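Local coordinates for tartronic semialdehyde reductase (Salmonella typhimurium, PDB 1YB4), which catalyses the reversible NAD(P)H-dependent reduction of tartronate semialdehyde (2-hydroxy-3-oxopropanoate) to (R)-glycerate, at residues N111-S123 with V162-A174. Sequence-based numbering, arbitrary orientation.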
loop_
_atom_site.group_PDB
_atom_site.type_symbol
_atom_site.label_atom_id
_atom_site.label_comp_id
_atom_site.label_asym_id
_atom_site.label_seq_id
_atom_site.Cartn_x
_atom_site.Cartn_y
_atom_site.Cartn_z
ATOM N N ASN A 111 25.764 31.095 4.327
ATOM C CA ASN A 111 26.813 31.073 5.353
ATOM C C ASN A 111 28.185 31.484 4.820
ATOM O O ASN A 111 28.971 32.106 5.542
ATOM C CB ASN A 111 26.932 29.688 6.004
ATOM C CG ASN A 111 25.875 29.441 7.078
ATOM O OD1 ASN A 111 25.801 28.351 7.648
ATOM N ND2 ASN A 111 25.054 30.451 7.358
ATOM N N GLU A 112 28.476 31.132 3.568
ATOM C CA GLU A 112 29.759 31.482 2.977
ATOM C C GLU A 112 29.723 32.891 2.398
ATOM O O GLU A 112 30.700 33.354 1.818
ATOM C CB GLU A 112 30.170 30.448 1.912
ATOM C CG GLU A 112 29.205 30.265 0.751
ATOM C CD GLU A 112 29.480 28.987 -0.033
ATOM O OE1 GLU A 112 29.534 27.906 0.590
ATOM O OE2 GLU A 112 29.640 29.054 -1.271
HETATM N N MSE A 113 28.595 33.573 2.568
HETATM C CA MSE A 113 28.461 34.942 2.094
HETATM C C MSE A 113 28.504 35.891 3.283
HETATM O O MSE A 113 28.367 37.102 3.131
HETATM C CB MSE A 113 27.155 35.130 1.336
HETATM C CG MSE A 113 27.034 34.250 0.115
HETATM SE SE MSE A 113 25.808 34.976 -1.174
HETATM C CE MSE A 113 27.103 35.610 -2.471
ATOM N N GLY A 114 28.680 35.327 4.472
ATOM C CA GLY A 114 28.764 36.131 5.677
ATOM C C GLY A 114 27.466 36.403 6.422
ATOM O O GLY A 114 27.274 37.494 6.963
ATOM N N ALA A 115 26.575 35.419 6.472
ATOM C CA ALA A 115 25.306 35.600 7.161
ATOM C C ALA A 115 24.872 34.317 7.852
ATOM O O ALA A 115 25.303 33.228 7.483
ATOM C CB ALA A 115 24.242 36.050 6.169
ATOM N N ASP A 116 24.034 34.456 8.873
ATOM C CA ASP A 116 23.515 33.299 9.586
ATOM C C ASP A 116 22.181 32.913 8.942
ATOM O O ASP A 116 21.506 33.752 8.331
ATOM C CB ASP A 116 23.323 33.620 11.068
ATOM C CG ASP A 116 24.641 33.726 11.815
ATOM O OD1 ASP A 116 25.457 32.782 11.722
ATOM O OD2 ASP A 116 24.856 34.744 12.499
ATOM N N TYR A 117 21.813 31.640 9.076
ATOM C CA TYR A 117 20.586 31.114 8.488
ATOM C C TYR A 117 19.835 30.242 9.475
ATOM O O TYR A 117 20.412 29.367 10.121
ATOM C CB TYR A 117 20.936 30.277 7.252
ATOM C CG TYR A 117 19.768 29.835 6.390
ATOM C CD1 TYR A 117 19.587 30.367 5.110
ATOM C CD2 TYR A 117 18.857 28.876 6.840
ATOM C CE1 TYR A 117 18.532 29.956 4.291
ATOM C CE2 TYR A 117 17.796 28.463 6.031
ATOM C CZ TYR A 117 17.643 29.006 4.760
ATOM O OH TYR A 117 16.607 28.597 3.953
ATOM N N LEU A 118 18.544 30.501 9.603
ATOM C CA LEU A 118 17.704 29.693 10.464
ATOM C C LEU A 118 16.569 29.214 9.582
ATOM O O LEU A 118 15.923 30.033 8.929
ATOM C CB LEU A 118 17.091 30.503 11.614
ATOM C CG LEU A 118 17.882 31.026 12.812
ATOM C CD1 LEU A 118 16.884 31.576 13.834
ATOM C CD2 LEU A 118 18.740 29.918 13.424
ATOM N N ASP A 119 16.347 27.907 9.510
ATOM C CA ASP A 119 15.210 27.425 8.743
ATOM C C ASP A 119 14.220 27.128 9.851
ATOM O O ASP A 119 14.469 26.301 10.723
ATOM C CB ASP A 119 15.533 26.167 7.920
ATOM C CG ASP A 119 16.198 25.066 8.735
ATOM O OD1 ASP A 119 17.376 25.217 9.119
ATOM O OD2 ASP A 119 15.544 24.034 8.982
ATOM N N ALA A 120 13.114 27.853 9.852
ATOM C CA ALA A 120 12.124 27.659 10.888
ATOM C C ALA A 120 10.713 27.496 10.318
ATOM O O ALA A 120 9.860 28.390 10.454
ATOM C CB ALA A 120 12.171 28.823 11.877
ATOM N N PRO A 121 10.458 26.360 9.646
ATOM C CA PRO A 121 9.128 26.121 9.084
ATOM C C PRO A 121 8.096 26.291 10.195
ATOM O O PRO A 121 8.422 26.143 11.381
ATOM C CB PRO A 121 9.214 24.679 8.580
ATOM C CG PRO A 121 10.365 24.074 9.373
ATOM C CD PRO A 121 11.347 25.208 9.413
ATOM N N VAL A 122 6.858 26.605 9.823
ATOM C CA VAL A 122 5.818 26.802 10.818
ATOM C C VAL A 122 4.570 25.974 10.536
ATOM O O VAL A 122 4.348 25.524 9.417
ATOM C CB VAL A 122 5.417 28.292 10.883
ATOM C CG1 VAL A 122 4.885 28.747 9.554
ATOM C CG2 VAL A 122 4.371 28.494 11.931
ATOM N N SER A 123 3.768 25.752 11.568
ATOM C CA SER A 123 2.513 25.032 11.405
ATOM C C SER A 123 1.468 25.693 12.298
ATOM O O SER A 123 1.785 26.153 13.394
ATOM C CB SER A 123 2.674 23.536 11.734
ATOM O OG SER A 123 3.364 23.304 12.949
ATOM N N VAL A 162 15.246 22.539 16.912
ATOM C CA VAL A 162 15.343 21.106 16.652
ATOM C C VAL A 162 16.774 20.601 16.458
ATOM O O VAL A 162 17.093 19.473 16.841
ATOM C CB VAL A 162 14.498 20.723 15.411
ATOM C CG1 VAL A 162 14.639 19.250 15.125
ATOM C CG2 VAL A 162 13.028 21.069 15.651
ATOM N N GLY A 163 17.629 21.439 15.871
ATOM C CA GLY A 163 19.007 21.062 15.625
ATOM C C GLY A 163 19.641 22.054 14.672
ATOM O O GLY A 163 19.262 23.223 14.644
ATOM N N GLY A 164 20.600 21.583 13.882
ATOM C CA GLY A 164 21.273 22.445 12.936
ATOM C C GLY A 164 20.455 22.672 11.686
ATOM O O GLY A 164 19.413 22.043 11.504
ATOM N N ASN A 165 20.938 23.568 10.825
ATOM C CA ASN A 165 20.277 23.920 9.567
ATOM C C ASN A 165 19.773 22.730 8.765
ATOM O O ASN A 165 20.550 21.866 8.361
ATOM C CB ASN A 165 21.222 24.762 8.705
ATOM C CG ASN A 165 21.187 26.241 9.076
ATOM O OD1 ASN A 165 22.197 26.940 8.983
ATOM N ND2 ASN A 165 20.013 26.729 9.487
ATOM N N GLY A 166 18.464 22.707 8.532
ATOM C CA GLY A 166 17.851 21.620 7.792
ATOM C C GLY A 166 16.953 20.783 8.686
ATOM O O GLY A 166 15.971 20.195 8.228
ATOM N N ASP A 167 17.284 20.731 9.971
ATOM C CA ASP A 167 16.497 19.956 10.927
ATOM C C ASP A 167 15.153 20.611 11.179
ATOM O O ASP A 167 14.220 19.968 11.655
ATOM C CB ASP A 167 17.247 19.811 12.252
ATOM C CG ASP A 167 18.459 18.902 12.142
ATOM O OD1 ASP A 167 18.814 18.500 11.007
ATOM O OD2 ASP A 167 19.063 18.599 13.197
ATOM N N GLY A 168 15.060 21.898 10.874
ATOM C CA GLY A 168 13.806 22.600 11.067
ATOM C C GLY A 168 12.832 22.056 10.048
ATOM O O GLY A 168 11.718 21.642 10.377
ATOM N N GLN A 169 13.273 22.037 8.797
ATOM C CA GLN A 169 12.452 21.539 7.715
ATOM C C GLN A 169 12.160 20.061 7.935
ATOM O O GLN A 169 11.027 19.599 7.781
ATOM C CB GLN A 169 13.175 21.730 6.387
ATOM C CG GLN A 169 13.455 23.193 6.021
ATOM C CD GLN A 169 12.191 24.028 5.957
ATOM O OE1 GLN A 169 11.080 23.495 6.022
ATOM N NE2 GLN A 169 12.349 25.345 5.826
ATOM N N THR A 170 13.185 19.317 8.315
ATOM C CA THR A 170 12.993 17.905 8.519
ATOM C C THR A 170 11.953 17.662 9.602
ATOM O O THR A 170 11.186 16.687 9.533
ATOM C CB THR A 170 14.303 17.226 8.898
ATOM O OG1 THR A 170 15.214 17.303 7.793
ATOM C CG2 THR A 170 14.046 15.761 9.288
ATOM N N CYS A 171 11.908 18.558 10.586
ATOM C CA CYS A 171 10.962 18.415 11.688
ATOM C C CYS A 171 9.533 18.662 11.206
ATOM O O CYS A 171 8.600 17.964 11.597
ATOM C CB CYS A 171 11.317 19.386 12.808
ATOM S SG CYS A 171 10.436 19.068 14.348
ATOM N N LYS A 172 9.361 19.660 10.349
ATOM C CA LYS A 172 8.039 19.957 9.821
ATOM C C LYS A 172 7.528 18.773 8.988
ATOM O O LYS A 172 6.387 18.355 9.151
ATOM C CB LYS A 172 8.085 21.221 8.958
ATOM C CG LYS A 172 6.764 21.571 8.268
ATOM C CD LYS A 172 5.664 21.845 9.273
ATOM C CE LYS A 172 4.360 22.197 8.576
ATOM N NZ LYS A 172 4.560 23.304 7.593
ATOM N N VAL A 173 8.364 18.232 8.101
ATOM C CA VAL A 173 7.933 17.118 7.255
ATOM C C VAL A 173 7.472 15.953 8.104
ATOM O O VAL A 173 6.441 15.342 7.819
ATOM C CB VAL A 173 9.051 16.630 6.313
ATOM C CG1 VAL A 173 8.609 15.369 5.581
ATOM C CG2 VAL A 173 9.371 17.699 5.303
ATOM N N ALA A 174 8.242 15.662 9.151
ATOM C CA ALA A 174 7.929 14.568 10.068
ATOM C C ALA A 174 6.562 14.793 10.714
ATOM O O ALA A 174 5.791 13.855 10.902
ATOM C CB ALA A 174 9.017 14.453 11.138
HETATM O O HOH W 1 23.408 29.221 9.659
HETATM O O HOH W 2 24.181 25.808 7.156
HETATM O O HOH W 3 15.076 26.735 4.729
#
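With chi1 at 50°, Asp119 holds its carboxylate between its own backbone N and carbonyl carbon, facing the first turn of helix 167-195; Lys172, its CG anti to the backbone N, bends at chi2 and chi4 to reach Val122. Asp119 illustrates how a Rossmann-type domain grips the long helix leading into the C-terminal domain: a strand-borne carboxylate binds the backbone N-H groups at a helix start. Asp119 OD2 takes the N-H of Gln169 at 3.0 Å, nearly along the C-O bond, and a weak bond from Gly168 N. OD1 accepts twice, from Gly166 N at 2.8 Å, above the carboxylate plane, and from Asn165 ND2. The helix start probably stabilises the negative charge. Asn165 ND2 also donates to Tyr117 O at 2.7 Å, its amide almost perpendicular to the tyrosine ring. Beyond Asp119, Pro121 wedges against the helix, CG against Gly168 O and CB 3.7 Å from Lys172 CB, beside the Gln169 amide, whose NE2 bonds Ser96 O. Lys172 is predicted to be an active-site residue; Ser97 OG is a second hydrogen-bond partner of its NZ, and Lys172 NZ meets Val122 O at 2.9 Å, tilted 32° from the carbonyl plane.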